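Iota-carrageenase (PDB 1H80) hydrolyses the 1,4-beta linkages within iota-carrageenan, a sulfated galactan of red algal cell walls, with inversion of the anomeric configuration. Local coordinates at residues A[348-354]-A[419-424]; A[80-86]-A[116-122]. All blocks are in the same frame, centred on the assembly; numbering follows the deposited sequence.

Contact 1: A[348-354]-A[419-424]. With CA (calcium ion), chain E.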
loop_
_atom_site.group_PDB
_atom_site.type_symbol
_atom_site.label_atom_id
_atom_site.label_comp_id
_atom_site.label_asym_id
_atom_site.label_seq_id
_atom_site.Cartn_x
_atom_site.Cartn_y
_atom_site.Cartn_z
ATOM N N PHE A 348 -12.124 10.114 -7.148
ATOM C CA PHE A 348 -11.732 10.632 -5.851
ATOM C C PHE A 348 -12.340 12.020 -5.776
ATOM O O PHE A 348 -12.647 12.626 -6.805
ATOM C CB PHE A 348 -10.212 10.720 -5.707
ATOM C CG PHE A 348 -9.562 9.415 -5.363
ATOM C CD1 PHE A 348 -9.169 8.529 -6.359
ATOM C CD2 PHE A 348 -9.362 9.058 -4.030
ATOM C CE1 PHE A 348 -8.584 7.304 -6.039
ATOM C CE2 PHE A 348 -8.781 7.838 -3.695
ATOM C CZ PHE A 348 -8.390 6.956 -4.702
ATOM N N GLY A 349 -12.533 12.515 -4.561
ATOM C CA GLY A 349 -13.107 13.836 -4.392
ATOM C C GLY A 349 -12.042 14.891 -4.568
ATOM O O GLY A 349 -11.361 14.940 -5.595
ATOM N N THR A 350 -11.893 15.745 -3.565
ATOM C CA THR A 350 -10.891 16.792 -3.615
ATOM C C THR A 350 -9.562 16.171 -3.218
ATOM O O THR A 350 -9.394 15.725 -2.085
ATOM C CB THR A 350 -11.240 17.931 -2.648
ATOM O OG1 THR A 350 -12.499 18.500 -3.031
ATOM C CG2 THR A 350 -10.166 19.013 -2.672
ATOM N N VAL A 351 -8.631 16.125 -4.166
ATOM C CA VAL A 351 -7.314 15.557 -3.917
ATOM C C VAL A 351 -6.235 16.590 -4.183
ATOM O O VAL A 351 -6.164 17.164 -5.270
ATOM C CB VAL A 351 -7.040 14.337 -4.821
ATOM C CG1 VAL A 351 -5.618 13.833 -4.595
ATOM C CG2 VAL A 351 -8.048 13.236 -4.531
ATOM N N LYS A 352 -5.401 16.828 -3.179
ATOM C CA LYS A 352 -4.307 17.775 -3.303
ATOM C C LYS A 352 -3.047 17.137 -2.754
ATOM O O LYS A 352 -3.062 16.533 -1.681
ATOM C CB LYS A 352 -4.613 19.062 -2.541
ATOM C CG LYS A 352 -5.796 19.824 -3.098
ATOM C CD LYS A 352 -6.000 21.138 -2.372
ATOM C CE LYS A 352 -7.254 21.839 -2.867
ATOM N NZ LYS A 352 -7.489 23.125 -2.155
ATOM N N VAL A 353 -1.968 17.259 -3.515
ATOM C CA VAL A 353 -0.672 16.715 -3.133
ATOM C C VAL A 353 0.317 17.875 -3.142
ATOM O O VAL A 353 0.588 18.456 -4.195
ATOM C CB VAL A 353 -0.207 15.642 -4.137
ATOM C CG1 VAL A 353 1.118 15.046 -3.689
ATOM C CG2 VAL A 353 -1.274 14.560 -4.265
ATOM N N PHE A 354 0.848 18.211 -1.970
ATOM C CA PHE A 354 1.794 19.318 -1.845
ATOM C C PHE A 354 3.230 18.849 -1.658
ATOM O O PHE A 354 3.483 17.863 -0.967
ATOM C CB PHE A 354 1.434 20.207 -0.648
ATOM C CG PHE A 354 0.037 20.754 -0.682
ATOM C CD1 PHE A 354 -1.042 19.971 -0.291
ATOM C CD2 PHE A 354 -0.198 22.066 -1.083
ATOM C CE1 PHE A 354 -2.338 20.484 -0.296
ATOM C CE2 PHE A 354 -1.487 22.590 -1.091
ATOM C CZ PHE A 354 -2.562 21.798 -0.696
ATOM N N TYR A 419 -11.498 12.673 -12.437
ATOM C CA TYR A 419 -11.243 13.269 -11.142
ATOM C C TYR A 419 -9.880 13.921 -11.266
ATOM O O TYR A 419 -9.107 13.584 -12.168
ATOM C CB TYR A 419 -11.266 12.221 -10.019
ATOM C CG TYR A 419 -10.139 11.215 -10.034
ATOM C CD1 TYR A 419 -10.187 10.085 -10.853
ATOM C CD2 TYR A 419 -9.022 11.390 -9.218
ATOM C CE1 TYR A 419 -9.144 9.152 -10.853
ATOM C CE2 TYR A 419 -7.982 10.473 -9.211
ATOM C CZ TYR A 419 -8.046 9.358 -10.028
ATOM O OH TYR A 419 -7.006 8.457 -10.028
ATOM N N ASP A 420 -9.586 14.865 -10.385
ATOM C CA ASP A 420 -8.312 15.553 -10.460
ATOM C C ASP A 420 -7.452 15.435 -9.221
ATOM O O ASP A 420 -7.921 15.588 -8.095
ATOM C CB ASP A 420 -8.521 17.036 -10.764
ATOM C CG ASP A 420 -9.278 17.269 -12.055
ATOM O OD1 ASP A 420 -8.957 16.609 -13.068
ATOM O OD2 ASP A 420 -10.186 18.123 -12.053
ATOM N N VAL A 421 -6.181 15.147 -9.447
ATOM C CA VAL A 421 -5.216 15.057 -8.370
ATOM C C VAL A 421 -4.356 16.290 -8.602
ATOM O O VAL A 421 -3.481 16.294 -9.467
ATOM C CB VAL A 421 -4.361 13.780 -8.482
ATOM C CG1 VAL A 421 -3.250 13.804 -7.442
ATOM C CG2 VAL A 421 -5.243 12.554 -8.280
ATOM N N LYS A 422 -4.638 17.348 -7.853
ATOM C CA LYS A 422 -3.897 18.590 -7.995
ATOM C C LYS A 422 -2.562 18.500 -7.274
ATOM O O LYS A 422 -2.506 18.140 -6.101
ATOM C CB LYS A 422 -4.714 19.763 -7.440
ATOM C CG LYS A 422 -6.021 20.027 -8.188
ATOM C CD LYS A 422 -6.636 21.356 -7.761
ATOM C CE LYS A 422 -7.822 21.750 -8.637
ATOM N NZ LYS A 422 -9.142 21.369 -8.055
ATOM N N THR A 423 -1.488 18.814 -7.987
ATOM C CA THR A 423 -0.157 18.772 -7.397
ATOM C C THR A 423 0.403 20.181 -7.270
ATOM O O THR A 423 0.164 21.037 -8.126
ATOM C CB THR A 423 0.800 17.925 -8.250
ATOM O OG1 THR A 423 0.912 18.502 -9.557
ATOM C CG2 THR A 423 0.280 16.503 -8.370
ATOM N N PHE A 424 1.137 20.418 -6.190
ATOM C CA PHE A 424 1.734 21.723 -5.939
ATOM C C PHE A 424 3.212 21.575 -5.612
ATOM O O PHE A 424 3.617 20.611 -4.958
ATOM C CB PHE A 424 1.031 22.425 -4.772
ATOM C CG PHE A 424 -0.450 22.590 -4.962
ATOM C CD1 PHE A 424 -1.318 21.526 -4.741
ATOM C CD2 PHE A 424 -0.979 23.814 -5.362
ATOM C CE1 PHE A 424 -2.692 21.676 -4.914
ATOM C CE2 PHE A 424 -2.353 23.974 -5.538
ATOM C CZ PHE A 424 -3.210 22.904 -5.313
HETATM CA CA CA E . -8.192 14.558 -14.195
HETATM O O HOH W 1 -11.714 15.177 -8.361
HETATM O O HOH W 2 -9.399 17.222 -6.675
HETATM O O HOH W 3 -6.113 15.268 -12.949
#
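Phe354 and Phe424 lie side by side as an offset stack, ring centroids 4.7 Å apart and planes only 12° from parallel, on neighbouring parallel strands of the beta-helix. In both residues CG is anti to the carbonyl carbon (chi1 near -56°), and this shared torsion in an in-register pair makes like rings pile up between successive rungs. CE2 of Phe354 sits over one face of Phe424, offset toward the rim, while Val353 O lies at the edge of the same ring, in its plane. On the same side of the strands as the two phenylalanines, CB and CG of Lys352 approach Phe424 CE1 obliquely, and the two lysine ammonium groups stay apart, NZ of Lys352 being 6.4 Å from NZ of Lys422. The other face of the strands is aliphatic: Val421 CG1 meets Val351 CG1 at 3.7 Å and also touches Val353 CG2, with Phe251 and Val275 of other strands packed around them. Three backbone bonds fix the register, among them Val353 N to Lys422 O at 2.8 Å.

Before the strands begin, Phe348 and Tyr419 point the same way with planes at 50°, an oblique pair in which Phe348 CD1 lies over one face of the tyrosine ring, 3.6 Å from CE2. Tyr419 OH is held by the carbonyl of Asp278. Here water replaces direct pairing: one molecule donates to the carbonyls of Gly349 and Asp420 and accepts from Val351 N. On the 419-424 side alone, a calcium ion that Thr411 and Asp418 also bind takes Tyr419 O at 2.4 Å and Asp420 OD1 at 2.5 Å.

Contact 2: A[80-86]-A[116-122]. With CA (calcium ion), chain C; NA (sodium ion), chain G.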
loop_
_atom_site.group_PDB
_atom_site.type_symbol
_atom_site.label_atom_id
_atom_site.label_comp_id
_atom_site.label_asym_id
_atom_site.label_seq_id
_atom_site.Cartn_x
_atom_site.Cartn_y
_atom_site.Cartn_z
ATOM N N VAL A 80 6.701 -2.916 21.313
ATOM C CA VAL A 80 7.742 -3.862 20.942
ATOM C C VAL A 80 9.142 -3.315 21.147
ATOM O O VAL A 80 9.467 -2.234 20.666
ATOM C CB VAL A 80 7.565 -4.256 19.463
ATOM C CG1 VAL A 80 8.496 -5.396 19.110
ATOM C CG2 VAL A 80 6.111 -4.627 19.194
ATOM N N GLU A 81 9.988 -4.059 21.852
ATOM C CA GLU A 81 11.344 -3.575 22.067
ATOM C C GLU A 81 12.104 -3.469 20.750
ATOM O O GLU A 81 11.800 -4.160 19.775
ATOM C CB GLU A 81 12.076 -4.445 23.089
ATOM C CG GLU A 81 11.465 -4.305 24.479
ATOM C CD GLU A 81 12.374 -4.793 25.591
ATOM O OE1 GLU A 81 12.910 -5.912 25.480
ATOM O OE2 GLU A 81 12.545 -4.056 26.588
ATOM N N SER A 82 13.096 -2.590 20.737
ATOM C CA SER A 82 13.858 -2.270 19.535
ATOM C C SER A 82 14.700 -3.327 18.830
ATOM O O SER A 82 15.049 -3.146 17.660
ATOM C CB SER A 82 14.724 -1.042 19.814
ATOM O OG SER A 82 15.274 -0.528 18.617
ATOM N N ASP A 83 15.041 -4.413 19.515
ATOM C CA ASP A 83 15.844 -5.453 18.876
ATOM C C ASP A 83 15.005 -6.673 18.534
ATOM O O ASP A 83 15.530 -7.721 18.160
ATOM C CB ASP A 83 17.013 -5.858 19.776
ATOM C CG ASP A 83 18.007 -4.732 19.973
ATOM O OD1 ASP A 83 18.406 -4.112 18.963
ATOM O OD2 ASP A 83 18.394 -4.468 21.133
ATOM N N VAL A 84 13.692 -6.529 18.654
ATOM C CA VAL A 84 12.789 -7.627 18.354
ATOM C C VAL A 84 12.748 -7.937 16.868
ATOM O O VAL A 84 12.825 -7.045 16.026
ATOM C CB VAL A 84 11.352 -7.310 18.821
ATOM C CG1 VAL A 84 10.362 -8.326 18.231
ATOM C CG2 VAL A 84 11.292 -7.353 20.337
ATOM N N ILE A 85 12.651 -9.224 16.559
ATOM C CA ILE A 85 12.540 -9.675 15.186
ATOM C C ILE A 85 11.300 -10.549 15.173
ATOM O O ILE A 85 11.179 -11.485 15.967
ATOM C CB ILE A 85 13.750 -10.517 14.743
ATOM C CG1 ILE A 85 15.015 -9.658 14.757
ATOM C CG2 ILE A 85 13.498 -11.071 13.345
ATOM C CD1 ILE A 85 16.287 -10.429 14.463
ATOM N N ILE A 86 10.357 -10.210 14.305
ATOM C CA ILE A 86 9.130 -10.977 14.186
ATOM C C ILE A 86 9.109 -11.641 12.821
ATOM O O ILE A 86 9.295 -10.987 11.794
ATOM C CB ILE A 86 7.886 -10.075 14.346
ATOM C CG1 ILE A 86 7.756 -9.640 15.807
ATOM C CG2 ILE A 86 6.637 -10.818 13.902
ATOM C CD1 ILE A 86 6.655 -8.620 16.055
ATOM N N LEU A 116 9.183 0.492 20.067
ATOM C CA LEU A 116 9.879 1.425 20.935
ATOM C C LEU A 116 11.179 1.825 20.251
ATOM O O LEU A 116 11.658 1.134 19.350
ATOM C CB LEU A 116 10.209 0.753 22.269
ATOM C CG LEU A 116 9.014 0.401 23.147
ATOM C CD1 LEU A 116 9.435 -0.591 24.215
ATOM C CD2 LEU A 116 8.456 1.673 23.767
ATOM N N GLY A 117 11.744 2.949 20.674
ATOM C CA GLY A 117 13.009 3.397 20.115
ATOM C C GLY A 117 13.024 3.576 18.611
ATOM O O GLY A 117 12.122 4.198 18.055
ATOM N N ASN A 118 14.051 3.040 17.953
ATOM C CA ASN A 118 14.156 3.179 16.507
ATOM C C ASN A 118 13.384 2.114 15.739
ATOM O O ASN A 118 13.553 1.961 14.528
ATOM C CB ASN A 118 15.625 3.204 16.054
ATOM C CG ASN A 118 16.376 1.940 16.410
ATOM O OD1 ASN A 118 15.796 0.866 16.509
ATOM N ND2 ASN A 118 17.690 2.065 16.582
ATOM N N GLY A 119 12.537 1.373 16.446
ATOM C CA GLY A 119 11.719 0.374 15.784
ATOM C C GLY A 119 12.286 -1.022 15.746
ATOM O O GLY A 119 13.455 -1.238 16.047
ATOM N N PHE A 120 11.444 -1.974 15.364
ATOM C CA PHE A 120 11.864 -3.361 15.302
ATOM C C PHE A 120 11.800 -3.874 13.882
ATOM O O PHE A 120 11.513 -3.129 12.948
ATOM C CB PHE A 120 10.991 -4.233 16.202
ATOM C CG PHE A 120 9.529 -4.179 15.871
ATOM C CD1 PHE A 120 8.741 -3.119 16.307
ATOM C CD2 PHE A 120 8.936 -5.188 15.118
ATOM C CE1 PHE A 120 7.384 -3.064 16.001
ATOM C CE2 PHE A 120 7.584 -5.142 14.808
ATOM C CZ PHE A 120 6.804 -4.080 15.249
ATOM N N LEU A 121 12.047 -5.166 13.731
ATOM C CA LEU A 121 12.055 -5.769 12.417
ATOM C C LEU A 121 11.039 -6.881 12.220
ATOM O O LEU A 121 10.868 -7.745 13.082
ATOM C CB LEU A 121 13.449 -6.333 12.135
ATOM C CG LEU A 121 13.645 -7.051 10.802
ATOM C CD1 LEU A 121 13.638 -6.032 9.681
ATOM C CD2 LEU A 121 14.960 -7.811 10.815
ATOM N N VAL A 122 10.343 -6.826 11.091
ATOM C CA VAL A 122 9.415 -7.881 10.698
ATOM C C VAL A 122 10.212 -8.471 9.543
ATOM O O VAL A 122 10.483 -7.784 8.559
ATOM C CB VAL A 122 8.077 -7.337 10.179
ATOM C CG1 VAL A 122 7.285 -8.461 9.526
ATOM C CG2 VAL A 122 7.285 -6.747 11.331
HETATM CA CA CA C . 15.744 -1.380 16.304
HETATM NA NA NA G . 13.787 -5.672 27.751
HETATM O O HOH W 4 16.159 1.924 19.850
HETATM O O HOH W 5 17.716 -1.953 17.413
HETATM O O HOH W 6 15.334 -0.474 13.967
HETATM O O HOH W 7 15.692 -3.319 14.832
HETATM O O HOH W 8 17.775 -1.014 14.778
HETATM O O HOH W 9 14.889 -7.451 26.846
#
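The ring of Phe120 carries Val80 on one face: CG1 stands 3.8 Å from the ring centroid, 20° off the normal, a CH-pi contact, and Val80 CB also reaches CD1. Ile86 CD1 comes in obliquely, 3.8 Å from Phe120 CE2, and Phe113 and Phe148 of adjoining strands add further aromatic neighbours. The ring reaches this place because CG is set between the backbone N and the carbonyl carbon (chi1 58°), the CB itself being pressed close to Val84 O. Replacing Phe120 by an alanine removes the ring, which would probably cost Val80 its CH-pi partner, leave the end of Ile86 with less to pack on, and open a gap inside the coil.

These apolar groups lie where two successive coils of the parallel beta-helix meet. Leu116 N bonds to Val80 O almost straight, 175° at the hydrogen; after the bends, Leu121 N bonds to Val84 O and Ile86 N to Leu121 O. Between these pairings both chains turn: a type I turn runs from Glu81 to Val84 and a type II' turn from Leu116 to Gly119, with Gly117 at positive phi.

The two turns come together beside a calcium ion, which their four ligand atoms grip from one side while the waters take the other. Ser82 supplies both O, at 2.3 Å, and OG, at 2.5 Å, its hydroxyl oxygen anti to the backbone N; Asn118 OD1 and Gly119 O, each at 2.3 Å, come from the other turn. Four waters complete eight ligands, one also donating to Asp83 OD1. Ser82 OG and Asn118 OD1 are only 2.6 Å apart, yet the metal draws both. All four protein ligands are neutral, so the ion's charge is probably balanced in part by nearby Asp83, and its bonds tie the two turns together.

Overall arrangement
Contact 2 (80-86 with 116-122) comes first along the chain and closes before contact 1 (348-354 with 419-424) opens. Their centres lie 35 Å apart on opposite sides of the chain's centre, with about 24 Å between nearest atoms, so neither touches the other. Both nevertheless belong to the same coiled succession of parallel strands: 85-88 pairs with 120-123 early in the beta-helix, and 351-359 pairs with 421-429 late in it. Each is a rung-to-rung junction with a calcium ion beside it, but the metal bridges both segments in contact 2; in contact 1 it is held by 419-424 together with Thr411 and Asp418, and not by 348-354. Similar parallel pairing therefore recurs at widely separated levels of the solenoid.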